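Local coordinates for protein nicotinamide-nucleotide adenylyltransferase NadR family / Ribosylnicotinamide kinase (Lactococcus lactis subsp. cremoris, PDB 6GYE) that probably phosphorylates nicotinamide riboside with its P-loop kinase domain and, as a NadR-family enzyme, is thought to contribute to NAD+ synthesis, at residues D261-L273 with E322-L336. Residues are numbered along the deposited sequence; the frame is centred on the assembly and turned at random.
Sequences DAIVTRVYAKLYL and EFHEELMRQLAEFGL
Val267 and Leu327 mark where helix 262-272 meets helix 322-333, their CA atoms 5.9 Å apart. The axes approach to 9.4 Å, with 123° between their N-to-C directions, so the helices cross steeply, nearer to perpendicular than to antiparallel. Packing is knobs-into-holes: branched Val267 sits among Phe323, Glu326, Leu327 and Gln330, its CG1 3.4 Å from Phe323 CD2, while Gln330 fills the pocket between Ile263, Arg266, Val267 and Lys270. Phe323, with CG anti to its backbone N (chi1 174°), swings its ring across Val267 and lays CE2 over one face of the Tyr268 ring. At the other end the longer branch of beta-branched Ile263 reaches Leu336 tip to tip, CD1 to CD1 at a tight 3.5 Å, and also touches Leu331 and Phe334.

Beside the apolar packing lies a largely buried polar cluster, with Lys270 and Glu333 at its exposed margin. The extended chain of Arg266 carries NH1 to Glu333 OE2 (3.0 Å), a salt bridge in which NH1 meets OE2 from above the carboxylate plane, and weakly to Gln330 OE1. Phe334 stands nearly upright to the guanidinium (planes 81° apart), with CZ over the margin of one face, while NH2 pairs with Glu282. With alanine in place of Arg266, Glu333 and Glu282 would probably lose this cationic partner, and Gln330 OE1 its donor. The amide suits Gln330 because its NE2 donates to Glu326 OE2 (2.9 Å) and, weakly, to Arg266 O. Glu326 OE1 is gripped side-on by Arg329, and a water joins Glu326 OE2 to Lys270 NZ.

Within the P-loop NTPase domain, probably the ribosylnicotinamide kinase part, Val264, Leu327 and Leu331 pack on Met186 of strand 181-187, and Phe323 touches Ser188 in the probable Walker A loop. Helix 275-290 covers Ile263 and Phe334 through Ile289, while Leu327 and Leu331 also rest on Val299 of strand 296-300.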
loop_
_atom_site.group_PDB
_atom_site.type_symbol
_atom_site.label_atom_id
_atom_site.label_comp_id
_atom_site.label_asym_id
_atom_site.label_seq_id
_atom_site.Cartn_x
_atom_site.Cartn_y
_atom_site.Cartn_z
ATOM N N ASP A 261 6.630 12.185 11.780
ATOM C CA ASP A 261 7.308 11.228 10.912
ATOM C C ASP A 261 8.819 11.468 11.023
ATOM O O ASP A 261 9.270 12.214 11.898
ATOM C CB ASP A 261 6.827 11.405 9.471
ATOM C CG ASP A 261 7.445 12.620 8.826
ATOM O OD1 ASP A 261 7.648 13.641 9.530
ATOM O OD2 ASP A 261 7.782 12.535 7.635
ATOM N N ALA A 262 9.594 10.903 10.085
ATOM C CA ALA A 262 11.049 11.035 10.179
ATOM C C ALA A 262 11.521 12.453 9.859
ATOM O O ALA A 262 12.532 12.905 10.418
ATOM C CB ALA A 262 11.741 10.015 9.267
ATOM N N ILE A 263 10.805 13.178 8.994
ATOM C CA ILE A 263 11.182 14.565 8.720
ATOM C C ILE A 263 11.128 15.393 10.000
ATOM O O ILE A 263 12.030 16.186 10.289
ATOM C CB ILE A 263 10.290 15.165 7.617
ATOM C CG1 ILE A 263 10.590 14.483 6.289
ATOM C CG2 ILE A 263 10.507 16.674 7.505
ATOM C CD1 ILE A 263 9.917 15.092 5.136
ATOM N N VAL A 264 10.056 15.233 10.777
ATOM C CA VAL A 264 9.957 15.931 12.056
ATOM C C VAL A 264 11.148 15.585 12.944
ATOM O O VAL A 264 11.801 16.473 13.506
ATOM C CB VAL A 264 8.617 15.608 12.743
ATOM C CG1 VAL A 264 8.624 16.079 14.199
ATOM C CG2 VAL A 264 7.484 16.256 11.973
ATOM N N THR A 265 11.463 14.292 13.073
ATOM C CA THR A 265 12.629 13.913 13.870
ATOM C C THR A 265 13.906 14.488 13.277
ATOM O O THR A 265 14.819 14.860 14.021
ATOM C CB THR A 265 12.751 12.396 13.965
ATOM O OG1 THR A 265 11.540 11.862 14.493
ATOM C CG2 THR A 265 13.937 11.976 14.907
ATOM N N ARG A 266 13.975 14.591 11.944
ATOM C CA ARG A 266 15.163 15.139 11.302
ATOM C C ARG A 266 15.318 16.625 11.584
ATOM O O ARG A 266 16.441 17.139 11.602
ATOM C CB ARG A 266 15.118 14.874 9.794
ATOM C CG ARG A 266 16.444 15.129 9.080
ATOM C CD ARG A 266 16.365 14.780 7.584
ATOM N NE ARG A 266 17.629 15.029 6.880
ATOM C CZ ARG A 266 17.897 16.129 6.184
ATOM N NH1 ARG A 266 16.991 17.086 6.088
ATOM N NH2 ARG A 266 19.065 16.269 5.571
ATOM N N VAL A 267 14.218 17.334 11.795
ATOM C CA VAL A 267 14.329 18.732 12.173
ATOM C C VAL A 267 14.948 18.854 13.560
ATOM O O VAL A 267 15.889 19.631 13.767
ATOM C CB VAL A 267 12.958 19.421 12.093
ATOM C CG1 VAL A 267 13.049 20.813 12.682
ATOM C CG2 VAL A 267 12.459 19.469 10.636
ATOM N N TYR A 268 14.450 18.072 14.529
ATOM C CA TYR A 268 15.041 18.120 15.865
ATOM C C TYR A 268 16.513 17.736 15.832
ATOM O O TYR A 268 17.350 18.418 16.440
ATOM C CB TYR A 268 14.278 17.220 16.832
ATOM C CG TYR A 268 12.943 17.781 17.247
ATOM C CD1 TYR A 268 12.853 19.030 17.860
ATOM C CD2 TYR A 268 11.765 17.069 17.024
ATOM C CE1 TYR A 268 11.625 19.560 18.231
ATOM C CE2 TYR A 268 10.528 17.583 17.412
ATOM C CZ TYR A 268 10.463 18.828 18.008
ATOM O OH TYR A 268 9.242 19.342 18.386
ATOM N N ALA A 269 16.849 16.663 15.107
ATOM C CA ALA A 269 18.244 16.240 15.027
ATOM C C ALA A 269 19.125 17.348 14.463
ATOM O O ALA A 269 20.204 17.624 15.005
ATOM C CB ALA A 269 18.372 14.975 14.174
ATOM N N LYS A 270 18.665 18.014 13.398
ATOM C CA LYS A 270 19.459 19.081 12.792
ATOM C C LYS A 270 19.679 20.219 13.776
ATOM O O LYS A 270 20.771 20.794 13.834
ATOM C CB LYS A 270 18.784 19.586 11.510
ATOM C CG LYS A 270 19.594 20.608 10.722
ATOM C CD LYS A 270 20.905 20.008 10.197
ATOM C CE LYS A 270 21.557 20.877 9.124
ATOM N NZ LYS A 270 21.091 20.507 7.737
ATOM N N LEU A 271 18.665 20.535 14.581
ATOM C CA LEU A 271 18.758 21.664 15.499
ATOM C C LEU A 271 19.586 21.358 16.731
ATOM O O LEU A 271 20.229 22.260 17.270
ATOM C CB LEU A 271 17.371 22.116 15.941
ATOM C CG LEU A 271 16.554 22.821 14.862
ATOM C CD1 LEU A 271 15.246 23.317 15.428
ATOM C CD2 LEU A 271 17.373 23.965 14.341
ATOM N N TYR A 272 19.569 20.120 17.219
ATOM C CA TYR A 272 20.138 19.843 18.529
ATOM C C TYR A 272 21.309 18.869 18.537
ATOM O O TYR A 272 22.042 18.838 19.528
ATOM C CB TYR A 272 19.049 19.318 19.479
ATOM C CG TYR A 272 17.917 20.308 19.665
ATOM C CD1 TYR A 272 18.108 21.484 20.381
ATOM C CD2 TYR A 272 16.661 20.072 19.129
ATOM C CE1 TYR A 272 17.084 22.395 20.557
ATOM C CE2 TYR A 272 15.628 20.982 19.300
ATOM C CZ TYR A 272 15.847 22.140 20.014
ATOM O OH TYR A 272 14.830 23.048 20.189
ATOM N N LEU A 273 21.521 18.105 17.497
ATOM C CA LEU A 273 22.675 17.223 17.580
ATOM C C LEU A 273 23.921 17.923 17.068
ATOM O O LEU A 273 23.843 18.832 16.235
ATOM C CB LEU A 273 22.435 15.957 16.761
ATOM C CG LEU A 273 21.536 14.852 17.314
ATOM C CD1 LEU A 273 21.399 13.746 16.281
ATOM C CD2 LEU A 273 22.106 14.293 18.620
ATOM N N GLU A 322 12.273 28.768 15.217
ATOM C CA GLU A 322 13.445 28.034 14.755
ATOM C C GLU A 322 13.042 26.674 14.175
ATOM O O GLU A 322 13.453 26.311 13.065
ATOM C CB GLU A 322 14.419 27.884 15.929
ATOM C CG GLU A 322 15.907 27.945 15.609
ATOM C CD GLU A 322 16.763 28.083 16.874
ATOM O OE1 GLU A 322 17.479 27.122 17.237
ATOM O OE2 GLU A 322 16.690 29.145 17.530
ATOM N N PHE A 323 12.217 25.915 14.905
ATOM C CA PHE A 323 11.751 24.623 14.399
ATOM C C PHE A 323 10.963 24.784 13.102
ATOM O O PHE A 323 11.110 23.988 12.168
ATOM C CB PHE A 323 10.888 23.927 15.450
ATOM C CG PHE A 323 10.255 22.652 14.977
ATOM C CD1 PHE A 323 9.052 22.666 14.280
ATOM C CD2 PHE A 323 10.856 21.433 15.239
ATOM C CE1 PHE A 323 8.463 21.483 13.838
ATOM C CE2 PHE A 323 10.283 20.248 14.807
ATOM C CZ PHE A 323 9.081 20.272 14.102
ATOM N N HIS A 324 10.074 25.767 13.052
ATOM C CA HIS A 324 9.206 25.907 11.892
ATOM C C HIS A 324 9.994 26.269 10.637
ATOM O O HIS A 324 9.773 25.677 9.572
ATOM C CB HIS A 324 8.128 26.943 12.179
ATOM C CG HIS A 324 7.169 27.124 11.053
ATOM N ND1 HIS A 324 6.093 26.286 10.855
ATOM C CD2 HIS A 324 7.110 28.055 10.072
ATOM C CE1 HIS A 324 5.421 26.686 9.791
ATOM N NE2 HIS A 324 6.017 27.757 9.298
ATOM N N GLU A 325 10.940 27.211 10.744
ATOM C CA GLU A 325 11.753 27.562 9.581
ATOM C C GLU A 325 12.550 26.365 9.090
ATOM O O GLU A 325 12.674 26.148 7.881
ATOM C CB GLU A 325 12.700 28.725 9.894
ATOM C CG GLU A 325 12.031 30.036 10.316
ATOM C CD GLU A 325 10.944 30.520 9.355
ATOM O OE1 GLU A 325 11.012 30.224 8.140
ATOM O OE2 GLU A 325 10.007 31.204 9.823
ATOM N N GLU A 326 13.106 25.575 10.007
ATOM C CA GLU A 326 13.891 24.431 9.568
ATOM C C GLU A 326 12.994 23.369 8.945
ATOM O O GLU A 326 13.367 22.737 7.948
ATOM C CB GLU A 326 14.693 23.860 10.736
ATOM C CG GLU A 326 15.491 22.613 10.386
ATOM C CD GLU A 326 16.576 22.864 9.345
ATOM O OE1 GLU A 326 16.936 24.041 9.093
ATOM O OE2 GLU A 326 17.075 21.870 8.772
ATOM N N LEU A 327 11.799 23.183 9.507
ATOM C CA LEU A 327 10.854 22.230 8.938
ATOM C C LEU A 327 10.487 22.620 7.512
ATOM O O LEU A 327 10.511 21.784 6.599
ATOM C CB LEU A 327 9.599 22.141 9.809
ATOM C CG LEU A 327 8.424 21.312 9.260
ATOM C CD1 LEU A 327 8.762 19.826 9.109
ATOM C CD2 LEU A 327 7.187 21.478 10.115
ATOM N N MET A 328 10.162 23.899 7.299
ATOM C CA MET A 328 9.807 24.341 5.956
ATOM C C MET A 328 10.984 24.189 4.998
ATOM O O MET A 328 10.800 23.771 3.849
ATOM C CB MET A 328 9.298 25.782 5.985
ATOM C CG MET A 328 7.984 25.978 6.758
ATOM S SD MET A 328 6.620 24.831 6.368
ATOM C CE MET A 328 6.441 25.092 4.603
ATOM N N ARG A 329 12.198 24.512 5.446
ATOM C CA ARG A 329 13.379 24.248 4.623
ATOM C C ARG A 329 13.426 22.785 4.198
ATOM O O ARG A 329 13.648 22.467 3.026
ATOM C CB ARG A 329 14.670 24.576 5.372
ATOM C CG ARG A 329 15.297 25.913 5.094
ATOM C CD ARG A 329 16.640 26.014 5.812
ATOM N NE ARG A 329 16.547 25.968 7.272
ATOM C CZ ARG A 329 16.289 27.017 8.049
ATOM N NH1 ARG A 329 16.090 28.214 7.500
ATOM N NH2 ARG A 329 16.240 26.865 9.374
ATOM N N GLN A 330 13.232 21.873 5.153
ATOM C CA GLN A 330 13.373 20.457 4.845
ATOM C C GLN A 330 12.234 19.959 3.964
ATOM O O GLN A 330 12.470 19.190 3.026
ATOM C CB GLN A 330 13.483 19.642 6.136
ATOM C CG GLN A 330 14.763 19.965 6.936
ATOM C CD GLN A 330 15.159 18.845 7.899
ATOM O OE1 GLN A 330 14.795 17.686 7.700
ATOM N NE2 GLN A 330 15.911 19.191 8.945
ATOM N N LEU A 331 10.997 20.390 4.231
ATOM C CA LEU A 331 9.902 20.027 3.336
ATOM C C LEU A 331 10.182 20.504 1.913
ATOM O O LEU A 331 9.809 19.834 0.942
ATOM C CB LEU A 331 8.569 20.582 3.853
ATOM C CG LEU A 331 8.013 19.940 5.135
ATOM C CD1 LEU A 331 6.831 20.720 5.721
ATOM C CD2 LEU A 331 7.611 18.508 4.885
ATOM N N ALA A 332 10.869 21.636 1.762
ATOM C CA ALA A 332 11.327 22.015 0.434
ATOM C C ALA A 332 12.430 21.077 -0.041
ATOM O O ALA A 332 12.414 20.623 -1.190
ATOM C CB ALA A 332 11.807 23.466 0.433
ATOM N N GLU A 333 13.383 20.759 0.837
ATOM C CA GLU A 333 14.486 19.877 0.465
ATOM C C GLU A 333 13.992 18.557 -0.129
ATOM O O GLU A 333 14.577 18.047 -1.088
ATOM C CB GLU A 333 15.382 19.622 1.683
ATOM C CG GLU A 333 16.490 18.608 1.441
ATOM C CD GLU A 333 17.418 18.435 2.630
ATOM O OE1 GLU A 333 18.479 17.791 2.468
ATOM O OE2 GLU A 333 17.104 18.962 3.720
ATOM N N PHE A 334 12.900 18.006 0.392
ATOM C CA PHE A 334 12.379 16.735 -0.099
ATOM C C PHE A 334 11.240 16.914 -1.100
ATOM O O PHE A 334 10.551 15.942 -1.410
ATOM C CB PHE A 334 11.931 15.854 1.076
ATOM C CG PHE A 334 13.068 15.425 1.971
ATOM C CD1 PHE A 334 13.962 14.440 1.564
ATOM C CD2 PHE A 334 13.274 16.040 3.191
ATOM C CE1 PHE A 334 15.032 14.059 2.365
ATOM C CE2 PHE A 334 14.346 15.667 4.001
ATOM C CZ PHE A 334 15.228 14.671 3.585
ATOM N N GLY A 335 11.028 18.130 -1.598
ATOM C CA GLY A 335 10.057 18.379 -2.663
ATOM C C GLY A 335 8.607 18.087 -2.324
ATOM O O GLY A 335 7.863 17.583 -3.174
ATOM N N LEU A 336 8.176 18.426 -1.114
ATOM C CA LEU A 336 6.849 18.080 -0.629
ATOM C C LEU A 336 5.892 19.267 -0.583
ATOM O O LEU A 336 4.759 19.119 -0.111
ATOM C CB LEU A 336 6.966 17.464 0.765
ATOM C CG LEU A 336 7.820 16.201 0.844
ATOM C CD1 LEU A 336 8.119 15.871 2.288
ATOM C CD2 LEU A 336 7.101 15.052 0.180
HETATM O O HOH W 1 18.598 21.268 6.339
#